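Local atomic coordinates of tRNA (cytosine(72)-C(5))-methyltransferase (Pyrococcus horikoshii, PDB entry 5ZVE), a protein that transfers a methyl group from S-adenosyl-L-methionine to C5 of cytosine 72 in several archaeal tRNAs. Residues F84-K95 with I119-P130; M337-Q347 with I376-D384. All coordinates share one frame; numbering follows the deposited sequence.

How the contacts relate
Running from the N terminus, the chain first meets contact 1, where strand 124-128 returns to lie parallel beside strand 90-93 after 23 intervening residues that hold most of helix 95-101 and the short strands 107-108 and 112-115. That closure lies within the PUA domain. Contact 2 closes much later: helix 331-339 turns into the short strand 342-344, and after the 28 residues between segments 337-347 and 376-384 the chain runs back antiparallel to it as strand 374-381, ending at Asp-384. This second closure belongs to the methyltransferase domain. The two follow each other in series without nesting or crossing, on opposite sides of the chain's centre, with their own centres about 52 Å apart.

Contact 1: residues F84-K95 with I119-P130; sequences FEPKLPVVVANK and IKEGDEVQIRDP
Val-91 lies at the middle of a parallel strand pair, its N bonded to Gln-126 O at 2.8 Å and its O taking the N-H of Arg-128. Gln-126 N to Pro-89 O and Ala-93 N to Arg-128 O continue the pattern at either end.

The side chain of Gln-126 adds a fifth bond. Its CG sits between the backbone N and the carbonyl carbon (chi1 67°), and the extended chain carries NE2 to Leu-88 O at 3.0 Å, with that oxygen in the amide plane. OE1 of the same amide is gripped side-on by Arg-128, from NE at 2.7 Å and NH2 at 2.8 Å. Both ends of the amide are thus engaged, which fixes its rotation, while Pro-86 CG rests 3.4 Å from Gln-126 OE1.

Apolar contacts gather on the face of Val-91 and Ile-127. Val-91 CG2 meets Ile-119 CD1 at 3.6 Å and also touches Val-125 CG2; Ala-93 CB reaches Ile-127 CG2 at 3.9 Å. Pro-89 lays CB against Ile-119 CG1.

Within the mixed PUA sheet, strand 112-115 flanks 90-93 and strand 134-140 flanks 124-128; Leu-107 and helix 95-101, whose N-cap Asn-94 takes the N-H of Ala-97 on OD1, pack against the Val-91 and Ile-127 face.

Contact 2: residues M337-Q347 with I376-D384; sequences MIRKGMKLEEQ and IAKLRKVKD
Strands 342-344 and 376-381 pair antiparallel, with Lys-343 and Arg-380 as the hydrogen-bonded pair (Lys-343 N to Arg-380 O 2.7 Å, Arg-380 N to Lys-343 O 2.8 Å) and further backbone bonds from Glu-345 N to Lys-378 O and from Val-382 N to Gly-341 O.

Leu-379 is the apolar centre: CD1 fits between Met-337 CE and Met-342 CB, each 3.3 Å away, while CD2 presses on Leu-344 CD2 at 3.4 Å, all tight for carbon pairs. Met-342 folds back through chi2 and chi3 (-67° and -64°), bringing SD over Lys-381 CB at 3.5 Å and CE against Leu-379 CB. Met-337 comes from the end of helix 331-339, so this cluster joins helix to the mixed sheet of the class I-like SAM-binding methyltransferase domain, where 374-381 runs antiparallel to 316-322 and Leu-318 of the latter touches both methionines.

On the face of Lys-343 and Arg-380, Glu-345 lays its CG along Arg-380 CB and places OE1 over one face of the guanidinium, 3.3 Å from NH1. Gln-347 NE2 donates to Ile-376 O at 2.8 Å from above the carbonyl plane, and also to a water that takes the N-H of Lys-378 and lies 3.0 Å from Glu-345 O. Gln-347 OE1 is held by Gln-362.

The Glu-345 to Arg-380 pairing is charge attraction without a directed N-H bond, and Lys-343 NZ makes a long ion pair with Glu-345 OE2; the carboxylate thus faces two positive groups, probably favouring its charged form. Where strand bonds stop, an amide and a water carry the pairing of 374-381 with the short strand 342-344 further.

Contact 1: residues F84-K95 with I119-P130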
loop_
_atom_site.group_PDB
_atom_site.type_symbol
_atom_site.label_atom_id
_atom_site.label_comp_id
_atom_site.label_asym_id
_atom_site.label_seq_id
_atom_site.Cartn_x
_atom_site.Cartn_y
_atom_site.Cartn_z
ATOM N N PHE A 84 2.339 5.147 -28.010
ATOM C CA PHE A 84 3.589 4.723 -28.643
ATOM C C PHE A 84 3.521 3.291 -29.178
ATOM O O PHE A 84 3.169 2.362 -28.452
ATOM C CB PHE A 84 4.755 4.848 -27.661
ATOM C CG PHE A 84 6.093 4.506 -28.259
ATOM C CD1 PHE A 84 6.479 5.042 -29.477
ATOM C CD2 PHE A 84 6.961 3.649 -27.609
ATOM C CE1 PHE A 84 7.708 4.734 -30.031
ATOM C CE2 PHE A 84 8.187 3.335 -28.163
ATOM C CZ PHE A 84 8.561 3.878 -29.373
ATOM N N GLU A 85 3.849 3.127 -30.455
ATOM C CA GLU A 85 3.854 1.813 -31.093
ATOM C C GLU A 85 5.249 1.455 -31.579
ATOM O O GLU A 85 5.577 1.659 -32.748
ATOM C CB GLU A 85 2.869 1.760 -32.260
ATOM C CG GLU A 85 1.419 1.952 -31.863
ATOM C CD GLU A 85 0.503 0.935 -32.523
ATOM O OE1 GLU A 85 0.863 0.419 -33.605
ATOM O OE2 GLU A 85 -0.575 0.651 -31.957
ATOM N N PRO A 86 6.080 0.921 -30.675
ATOM C CA PRO A 86 7.447 0.555 -31.050
ATOM C C PRO A 86 7.463 -0.526 -32.123
ATOM O O PRO A 86 6.634 -1.431 -32.086
ATOM C CB PRO A 86 8.045 0.036 -29.738
ATOM C CG PRO A 86 6.870 -0.378 -28.918
ATOM C CD PRO A 86 5.762 0.558 -29.285
ATOM N N LYS A 87 8.387 -0.424 -33.069
ATOM C CA LYS A 87 8.527 -1.438 -34.105
ATOM C C LYS A 87 9.465 -2.524 -33.607
ATOM O O LYS A 87 10.613 -2.613 -34.031
ATOM C CB LYS A 87 9.046 -0.821 -35.399
ATOM C CG LYS A 87 8.137 0.261 -35.948
ATOM C CD LYS A 87 6.762 -0.298 -36.277
ATOM C CE LYS A 87 5.943 0.697 -37.086
ATOM N NZ LYS A 87 6.642 1.108 -38.338
ATOM N N LEU A 88 8.958 -3.355 -32.707
ATOM C CA LEU A 88 9.791 -4.282 -31.960
ATOM C C LEU A 88 9.060 -5.597 -31.757
ATOM O O LEU A 88 7.833 -5.614 -31.665
ATOM C CB LEU A 88 10.166 -3.678 -30.601
ATOM C CG LEU A 88 11.005 -2.399 -30.579
ATOM C CD1 LEU A 88 11.303 -1.965 -29.147
ATOM C CD2 LEU A 88 12.293 -2.615 -31.357
ATOM N N PRO A 89 9.807 -6.708 -31.691
ATOM C CA PRO A 89 9.161 -7.973 -31.331
ATOM C C PRO A 89 8.601 -7.911 -29.906
ATOM O O PRO A 89 9.158 -7.219 -29.058
ATOM C CB PRO A 89 10.295 -8.996 -31.442
ATOM C CG PRO A 89 11.545 -8.204 -31.311
ATOM C CD PRO A 89 11.252 -6.866 -31.923
ATOM N N VAL A 90 7.520 -8.638 -29.648
ATOM C CA VAL A 90 6.816 -8.519 -28.378
ATOM C C VAL A 90 7.203 -9.623 -27.396
ATOM O O VAL A 90 7.236 -10.802 -27.753
ATOM C CB VAL A 90 5.282 -8.542 -28.591
ATOM C CG1 VAL A 90 4.535 -8.708 -27.268
ATOM C CG2 VAL A 90 4.826 -7.288 -29.328
ATOM N N VAL A 91 7.515 -9.225 -26.163
ATOM C CA VAL A 91 7.551 -10.158 -25.044
ATOM C C VAL A 91 6.322 -9.915 -24.174
ATOM O O VAL A 91 6.053 -8.785 -23.768
ATOM C CB VAL A 91 8.822 -10.011 -24.184
ATOM C CG1 VAL A 91 8.774 -10.979 -23.012
ATOM C CG2 VAL A 91 10.068 -10.252 -25.016
ATOM N N VAL A 92 5.565 -10.973 -23.905
ATOM C CA VAL A 92 4.392 -10.861 -23.052
ATOM C C VAL A 92 4.737 -11.302 -21.637
ATOM O O VAL A 92 5.100 -12.455 -21.409
ATOM C CB VAL A 92 3.216 -11.698 -23.581
ATOM C CG1 VAL A 92 1.961 -11.418 -22.765
ATOM C CG2 VAL A 92 2.971 -11.404 -25.053
ATOM N N ALA A 93 4.634 -10.371 -20.691
ATOM C CA ALA A 93 4.876 -10.667 -19.285
ATOM C C ALA A 93 3.558 -11.012 -18.621
ATOM O O ALA A 93 2.520 -10.479 -19.001
ATOM C CB ALA A 93 5.535 -9.480 -18.588
ATOM N N ASN A 94 3.583 -11.911 -17.644
ATOM C CA ASN A 94 2.364 -12.192 -16.902
ATOM C C ASN A 94 1.973 -10.984 -16.054
ATOM O O ASN A 94 2.757 -10.046 -15.900
ATOM C CB ASN A 94 2.504 -13.463 -16.045
ATOM C CG ASN A 94 3.486 -13.318 -14.885
ATOM O OD1 ASN A 94 3.445 -12.356 -14.116
ATOM N ND2 ASN A 94 4.364 -14.303 -14.746
ATOM N N LYS A 95 0.757 -11.023 -15.523
ATOM C CA LYS A 95 0.146 -9.900 -14.824
ATOM C C LYS A 95 1.057 -9.295 -13.751
ATOM O O LYS A 95 1.154 -8.075 -13.615
ATOM C CB LYS A 95 -1.178 -10.355 -14.198
ATOM C CG LYS A 95 -1.855 -9.331 -13.318
ATOM C CD LYS A 95 -3.278 -9.759 -12.974
ATOM C CE LYS A 95 -3.340 -10.466 -11.633
ATOM N NZ LYS A 95 -2.833 -9.592 -10.534
ATOM N N ILE A 119 13.053 -13.661 -31.431
ATOM C CA ILE A 119 13.858 -12.942 -30.452
ATOM C C ILE A 119 15.146 -13.675 -30.069
ATOM O O ILE A 119 15.119 -14.834 -29.655
ATOM C CB ILE A 119 13.046 -12.672 -29.178
ATOM C CG1 ILE A 119 11.891 -11.717 -29.484
ATOM C CG2 ILE A 119 13.940 -12.110 -28.083
ATOM C CD1 ILE A 119 11.039 -11.385 -28.277
ATOM N N LYS A 120 16.271 -12.976 -30.197
ATOM C CA LYS A 120 17.568 -13.500 -29.785
ATOM C C LYS A 120 18.239 -12.535 -28.804
ATOM O O LYS A 120 17.895 -11.352 -28.758
ATOM C CB LYS A 120 18.452 -13.751 -31.011
ATOM C CG LYS A 120 18.509 -12.581 -31.975
ATOM C CD LYS A 120 19.132 -12.955 -33.311
ATOM C CE LYS A 120 19.288 -11.729 -34.211
ATOM N NZ LYS A 120 17.980 -11.078 -34.526
ATOM N N GLU A 121 19.171 -13.048 -28.006
ATOM C CA GLU A 121 19.921 -12.224 -27.062
ATOM C C GLU A 121 20.465 -10.968 -27.737
ATOM O O GLU A 121 20.985 -11.036 -28.845
ATOM C CB GLU A 121 21.072 -13.021 -26.445
ATOM C CG GLU A 121 21.927 -12.213 -25.477
ATOM C CD GLU A 121 22.878 -13.076 -24.669
ATOM O OE1 GLU A 121 23.075 -14.255 -25.039
ATOM O OE2 GLU A 121 23.425 -12.573 -23.661
ATOM N N GLY A 122 20.316 -9.825 -27.070
ATOM C CA GLY A 122 20.760 -8.554 -27.614
ATOM C C GLY A 122 19.719 -7.807 -28.427
ATOM O O GLY A 122 19.900 -6.630 -28.736
ATOM N N ASP A 123 18.626 -8.479 -28.779
ATOM C CA ASP A 123 17.557 -7.821 -29.524
ATOM C C ASP A 123 16.825 -6.805 -28.668
ATOM O O ASP A 123 16.621 -7.013 -27.475
ATOM C CB ASP A 123 16.545 -8.831 -30.064
ATOM C CG ASP A 123 17.060 -9.595 -31.263
ATOM O OD1 ASP A 123 18.181 -9.298 -31.737
ATOM O OD2 ASP A 123 16.324 -10.485 -31.743
ATOM N N GLU A 124 16.432 -5.703 -29.289
ATOM C CA GLU A 124 15.558 -4.747 -28.641
ATOM C C GLU A 124 14.117 -5.257 -28.722
ATOM O O GLU A 124 13.645 -5.640 -29.793
ATOM C CB GLU A 124 15.687 -3.371 -29.291
ATOM C CG GLU A 124 14.992 -2.267 -28.523
ATOM C CD GLU A 124 15.039 -0.932 -29.239
ATOM O OE1 GLU A 124 15.919 -0.750 -30.111
ATOM O OE2 GLU A 124 14.188 -0.068 -28.933
ATOM N N VAL A 125 13.430 -5.273 -27.581
ATOM C CA VAL A 125 12.077 -5.818 -27.504
ATOM C C VAL A 125 11.146 -4.902 -26.724
ATOM O O VAL A 125 11.584 -4.073 -25.922
ATOM C CB VAL A 125 12.045 -7.223 -26.842
ATOM C CG1 VAL A 125 13.032 -8.177 -27.505
ATOM C CG2 VAL A 125 12.302 -7.121 -25.349
ATOM N N GLN A 126 9.850 -5.062 -26.962
ATOM C CA GLN A 126 8.854 -4.344 -26.191
ATOM C C GLN A 126 8.137 -5.334 -25.288
ATOM O O GLN A 126 7.922 -6.486 -25.665
ATOM C CB GLN A 126 7.865 -3.614 -27.104
ATOM C CG GLN A 126 6.974 -4.530 -27.935
ATOM C CD GLN A 126 5.943 -3.758 -28.725
ATOM O OE1 GLN A 126 5.059 -3.121 -28.154
ATOM N NE2 GLN A 126 6.052 -3.803 -30.049
ATOM N N ILE A 127 7.813 -4.893 -24.079
ATOM C CA ILE A 127 7.168 -5.758 -23.107
ATOM C C ILE A 127 5.727 -5.323 -22.878
ATOM O O ILE A 127 5.454 -4.170 -22.538
ATOM C CB ILE A 127 7.911 -5.766 -21.766
ATOM C CG1 ILE A 127 9.367 -6.193 -21.972
ATOM C CG2 ILE A 127 7.211 -6.686 -20.772
ATOM C CD1 ILE A 127 10.231 -5.998 -20.756
ATOM N N ARG A 128 4.811 -6.262 -23.072
ATOM C CA ARG A 128 3.397 -6.005 -22.848
ATOM C C ARG A 128 2.806 -6.978 -21.842
ATOM O O ARG A 128 3.266 -8.113 -21.719
ATOM C CB ARG A 128 2.632 -6.076 -24.165
ATOM C CG ARG A 128 2.636 -4.754 -24.904
ATOM C CD ARG A 128 2.198 -4.928 -26.328
ATOM N NE ARG A 128 2.689 -3.855 -27.188
ATOM C CZ ARG A 128 2.021 -2.733 -27.427
ATOM N NH1 ARG A 128 0.834 -2.539 -26.871
ATOM N NH2 ARG A 128 2.533 -1.809 -28.228
ATOM N N ASP A 129 1.795 -6.518 -21.113
ATOM C CA ASP A 129 1.070 -7.377 -20.188
ATOM C C ASP A 129 0.112 -8.258 -20.998
ATOM O O ASP A 129 0.001 -8.064 -22.214
ATOM C CB ASP A 129 0.364 -6.522 -19.116
ATOM C CG ASP A 129 -0.959 -5.917 -19.574
ATOM O OD1 ASP A 129 -1.299 -5.928 -20.777
ATOM O OD2 ASP A 129 -1.662 -5.388 -18.687
ATOM N N PRO A 130 -0.573 -9.228 -20.346
ATOM C CA PRO A 130 -1.396 -10.146 -21.149
ATOM C C PRO A 130 -2.539 -9.471 -21.916
ATOM O O PRO A 130 -3.111 -10.094 -22.805
ATOM C CB PRO A 130 -1.956 -11.115 -20.103
ATOM C CG PRO A 130 -0.966 -11.087 -18.996
ATOM C CD PRO A 130 -0.494 -9.667 -18.938
#

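Contact 2: residues M337-Q347 with I376-D384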
loop_
_atom_site.group_PDB
_atom_site.type_symbol
_atom_site.label_atom_id
_atom_site.label_comp_id
_atom_site.label_asym_id
_atom_site.label_seq_id
_atom_site.Cartn_x
_atom_site.Cartn_y
_atom_site.Cartn_z
ATOM N N MET A 337 -20.245 3.093 13.069
ATOM C CA MET A 337 -19.534 3.249 14.335
ATOM C C MET A 337 -20.169 4.316 15.216
ATOM O O MET A 337 -20.224 4.185 16.442
ATOM C CB MET A 337 -18.062 3.597 14.086
ATOM C CG MET A 337 -17.318 2.577 13.251
ATOM S SD MET A 337 -15.528 2.841 13.112
ATOM C CE MET A 337 -15.428 4.391 12.259
ATOM N N ILE A 338 -20.633 5.385 14.583
ATOM C CA ILE A 338 -21.266 6.473 15.300
ATOM C C ILE A 338 -22.578 5.986 15.933
ATOM O O ILE A 338 -22.946 6.424 17.018
ATOM C CB ILE A 338 -21.503 7.680 14.366
ATOM C CG1 ILE A 338 -20.153 8.216 13.871
ATOM C CG2 ILE A 338 -22.273 8.787 15.074
ATOM C CD1 ILE A 338 -20.257 9.422 12.962
ATOM N N ARG A 339 -23.267 5.062 15.265
ATOM C CA ARG A 339 -24.478 4.460 15.831
ATOM C C ARG A 339 -24.177 3.489 16.974
ATOM O O ARG A 339 -25.063 3.159 17.761
ATOM C CB ARG A 339 -25.282 3.751 14.738
ATOM C CG ARG A 339 -25.836 4.701 13.682
ATOM C CD ARG A 339 -26.894 4.045 12.785
ATOM N NE ARG A 339 -26.375 2.936 11.987
ATOM C CZ ARG A 339 -25.922 3.054 10.739
ATOM N NH1 ARG A 339 -25.916 4.238 10.144
ATOM N NH2 ARG A 339 -25.472 1.987 10.088
ATOM N N LYS A 340 -22.925 3.041 17.064
ATOM C CA LYS A 340 -22.516 2.081 18.092
ATOM C C LYS A 340 -21.713 2.706 19.248
ATOM O O LYS A 340 -20.913 2.026 19.891
ATOM C CB LYS A 340 -21.707 0.931 17.470
ATOM C CG LYS A 340 -22.505 -0.209 16.772
ATOM C CD LYS A 340 -23.686 0.240 15.913
ATOM C CE LYS A 340 -24.651 -0.922 15.620
ATOM N NZ LYS A 340 -25.639 -1.190 16.718
ATOM N N GLY A 341 -21.924 3.992 19.515
ATOM C CA GLY A 341 -21.320 4.625 20.678
ATOM C C GLY A 341 -19.905 5.152 20.485
ATOM O O GLY A 341 -19.181 5.361 21.460
ATOM N N MET A 342 -19.500 5.344 19.233
ATOM C CA MET A 342 -18.196 5.921 18.934
ATOM C C MET A 342 -18.348 7.369 18.477
ATOM O O MET A 342 -19.352 7.725 17.863
ATOM C CB MET A 342 -17.482 5.105 17.860
ATOM C CG MET A 342 -17.295 3.630 18.164
ATOM S SD MET A 342 -16.170 3.342 19.539
ATOM C CE MET A 342 -14.632 4.000 18.892
ATOM N N LYS A 343 -17.344 8.194 18.767
ATOM C CA LYS A 343 -17.378 9.613 18.420
ATOM C C LYS A 343 -16.153 10.044 17.609
ATOM O O LYS A 343 -15.023 9.677 17.936
ATOM C CB LYS A 343 -17.487 10.455 19.694
ATOM C CG LYS A 343 -17.554 11.955 19.464
ATOM C CD LYS A 343 -17.689 12.700 20.787
ATOM C CE LYS A 343 -17.647 14.210 20.595
ATOM N NZ LYS A 343 -16.336 14.661 20.046
ATOM N N LEU A 344 -16.381 10.828 16.558
ATOM C CA LEU A 344 -15.291 11.336 15.731
ATOM C C LEU A 344 -14.375 12.280 16.499
ATOM O O LEU A 344 -14.835 13.128 17.259
ATOM C CB LEU A 344 -15.844 12.053 14.501
ATOM C CG LEU A 344 -16.269 11.221 13.293
ATOM C CD1 LEU A 344 -17.084 12.085 12.362
ATOM C CD2 LEU A 344 -15.056 10.695 12.572
ATOM N N GLU A 345 -13.074 12.129 16.283
ATOM C CA GLU A 345 -12.083 12.990 16.914
ATOM C C GLU A 345 -11.111 13.551 15.885
ATOM O O GLU A 345 -10.779 12.892 14.896
ATOM C CB GLU A 345 -11.312 12.233 17.993
ATOM C CG GLU A 345 -12.182 11.645 19.083
ATOM C CD GLU A 345 -12.128 12.454 20.370
ATOM O OE1 GLU A 345 -11.038 12.525 20.978
ATOM O OE2 GLU A 345 -13.173 13.012 20.775
ATOM N N GLU A 346 -10.669 14.778 16.131
ATOM C CA GLU A 346 -9.676 15.440 15.296
ATOM C C GLU A 346 -8.404 14.608 15.211
ATOM O O GLU A 346 -7.913 14.107 16.221
ATOM C CB GLU A 346 -9.371 16.827 15.864
ATOM C CG GLU A 346 -8.562 17.733 14.968
ATOM C CD GLU A 346 -8.216 19.046 15.645
ATOM O OE1 GLU A 346 -7.638 19.008 16.754
ATOM O OE2 GLU A 346 -8.533 20.114 15.079
ATOM N N GLN A 347 -7.867 14.464 14.005
ATOM C CA GLN A 347 -6.626 13.728 13.825
ATOM C C GLN A 347 -5.445 14.685 13.947
ATOM O O GLN A 347 -5.524 15.838 13.520
ATOM C CB GLN A 347 -6.617 13.009 12.477
ATOM C CG GLN A 347 -7.737 11.991 12.322
ATOM C CD GLN A 347 -7.713 11.303 10.975
ATOM O OE1 GLN A 347 -6.697 11.312 10.280
ATOM N NE2 GLN A 347 -8.831 10.690 10.602
ATOM N N ILE A 376 -8.799 7.500 6.409
ATOM C CA ILE A 376 -8.443 7.387 7.821
ATOM C C ILE A 376 -9.524 7.989 8.711
ATOM O O ILE A 376 -9.893 9.152 8.549
ATOM C CB ILE A 376 -7.107 8.102 8.151
ATOM C CG1 ILE A 376 -5.991 7.693 7.186
ATOM C CG2 ILE A 376 -6.696 7.830 9.592
ATOM C CD1 ILE A 376 -4.661 8.418 7.463
ATOM N N ALA A 377 -10.027 7.194 9.649
ATOM C CA ALA A 377 -10.966 7.684 10.649
ATOM C C ALA A 377 -10.426 7.438 12.053
ATOM O O ALA A 377 -9.926 6.354 12.348
ATOM C CB ALA A 377 -12.329 7.014 10.476
ATOM N N LYS A 378 -10.544 8.439 12.920
ATOM C CA LYS A 378 -10.119 8.294 14.309
ATOM C C LYS A 378 -11.293 8.495 15.245
ATOM O O LYS A 378 -11.926 9.552 15.231
ATOM C CB LYS A 378 -9.019 9.293 14.658
ATOM C CG LYS A 378 -8.543 9.184 16.097
ATOM C CD LYS A 378 -7.819 10.440 16.530
ATOM C CE LYS A 378 -7.189 10.256 17.894
ATOM N NZ LYS A 378 -6.569 11.512 18.385
ATOM N N LEU A 379 -11.572 7.492 16.074
ATOM C CA LEU A 379 -12.748 7.547 16.940
ATOM C C LEU A 379 -12.465 7.303 18.414
ATOM O O LEU A 379 -11.537 6.581 18.785
ATOM C CB LEU A 379 -13.795 6.537 16.492
ATOM C CG LEU A 379 -14.423 6.672 15.112
ATOM C CD1 LEU A 379 -15.764 6.018 15.139
ATOM C CD2 LEU A 379 -14.586 8.093 14.732
ATOM N N ARG A 380 -13.314 7.900 19.242
ATOM C CA ARG A 380 -13.267 7.745 20.683
ATOM C C ARG A 380 -14.543 7.039 21.155
ATOM O O ARG A 380 -15.652 7.450 20.802
ATOM C CB ARG A 380 -13.109 9.119 21.340
ATOM C CG ARG A 380 -13.422 9.201 22.820
ATOM C CD ARG A 380 -12.426 8.417 23.651
ATOM N NE ARG A 380 -11.021 8.666 23.315
ATOM C CZ ARG A 380 -10.394 9.834 23.438
ATOM N NH1 ARG A 380 -11.033 10.897 23.904
ATOM N NH2 ARG A 380 -9.112 9.935 23.104
ATOM N N LYS A 381 -14.383 5.967 21.928
ATOM C CA LYS A 381 -15.525 5.219 22.451
ATOM C C LYS A 381 -16.111 5.913 23.677
ATOM O O LYS A 381 -15.549 5.829 24.770
ATOM C CB LYS A 381 -15.122 3.787 22.809
ATOM C CG LYS A 381 -16.253 2.964 23.400
ATOM C CD LYS A 381 -15.842 1.520 23.628
ATOM C CE LYS A 381 -17.011 0.695 24.148
ATOM N NZ LYS A 381 -16.659 -0.742 24.327
ATOM N N VAL A 382 -17.239 6.596 23.498
ATOM C CA VAL A 382 -17.823 7.370 24.588
ATOM C C VAL A 382 -18.696 6.522 25.514
ATOM O O VAL A 382 -18.870 6.863 26.685
ATOM C CB VAL A 382 -18.663 8.546 24.051
ATOM C CG1 VAL A 382 -17.769 9.543 23.325
ATOM C CG2 VAL A 382 -19.767 8.042 23.136
ATOM N N LYS A 383 -19.226 5.417 24.995
ATOM C CA LYS A 383 -20.049 4.504 25.790
ATOM C C LYS A 383 -20.199 3.146 25.108
ATOM O O LYS A 383 -19.811 2.978 23.951
ATOM C CB LYS A 383 -21.429 5.114 26.050
ATOM C CG LYS A 383 -22.381 5.051 24.865
ATOM C CD LYS A 383 -23.737 5.639 25.224
ATOM C CE LYS A 383 -24.671 5.665 24.026
ATOM N NZ LYS A 383 -26.042 6.114 24.405
ATOM N N ASP A 384 -20.764 2.178 25.824
ATOM C CA ASP A 384 -20.967 0.841 25.271
ATOM C C ASP A 384 -22.334 0.720 24.606
ATOM O O ASP A 384 -23.354 0.628 25.286
ATOM C CB ASP A 384 -20.825 -0.220 26.360
ATOM C CG ASP A 384 -19.495 -0.144 27.076
ATOM O OD1 ASP A 384 -18.501 -0.684 26.547
ATOM O OD2 ASP A 384 -19.443 0.460 28.167
HETATM O O HOH W 1 -11.113 11.113 12.490
#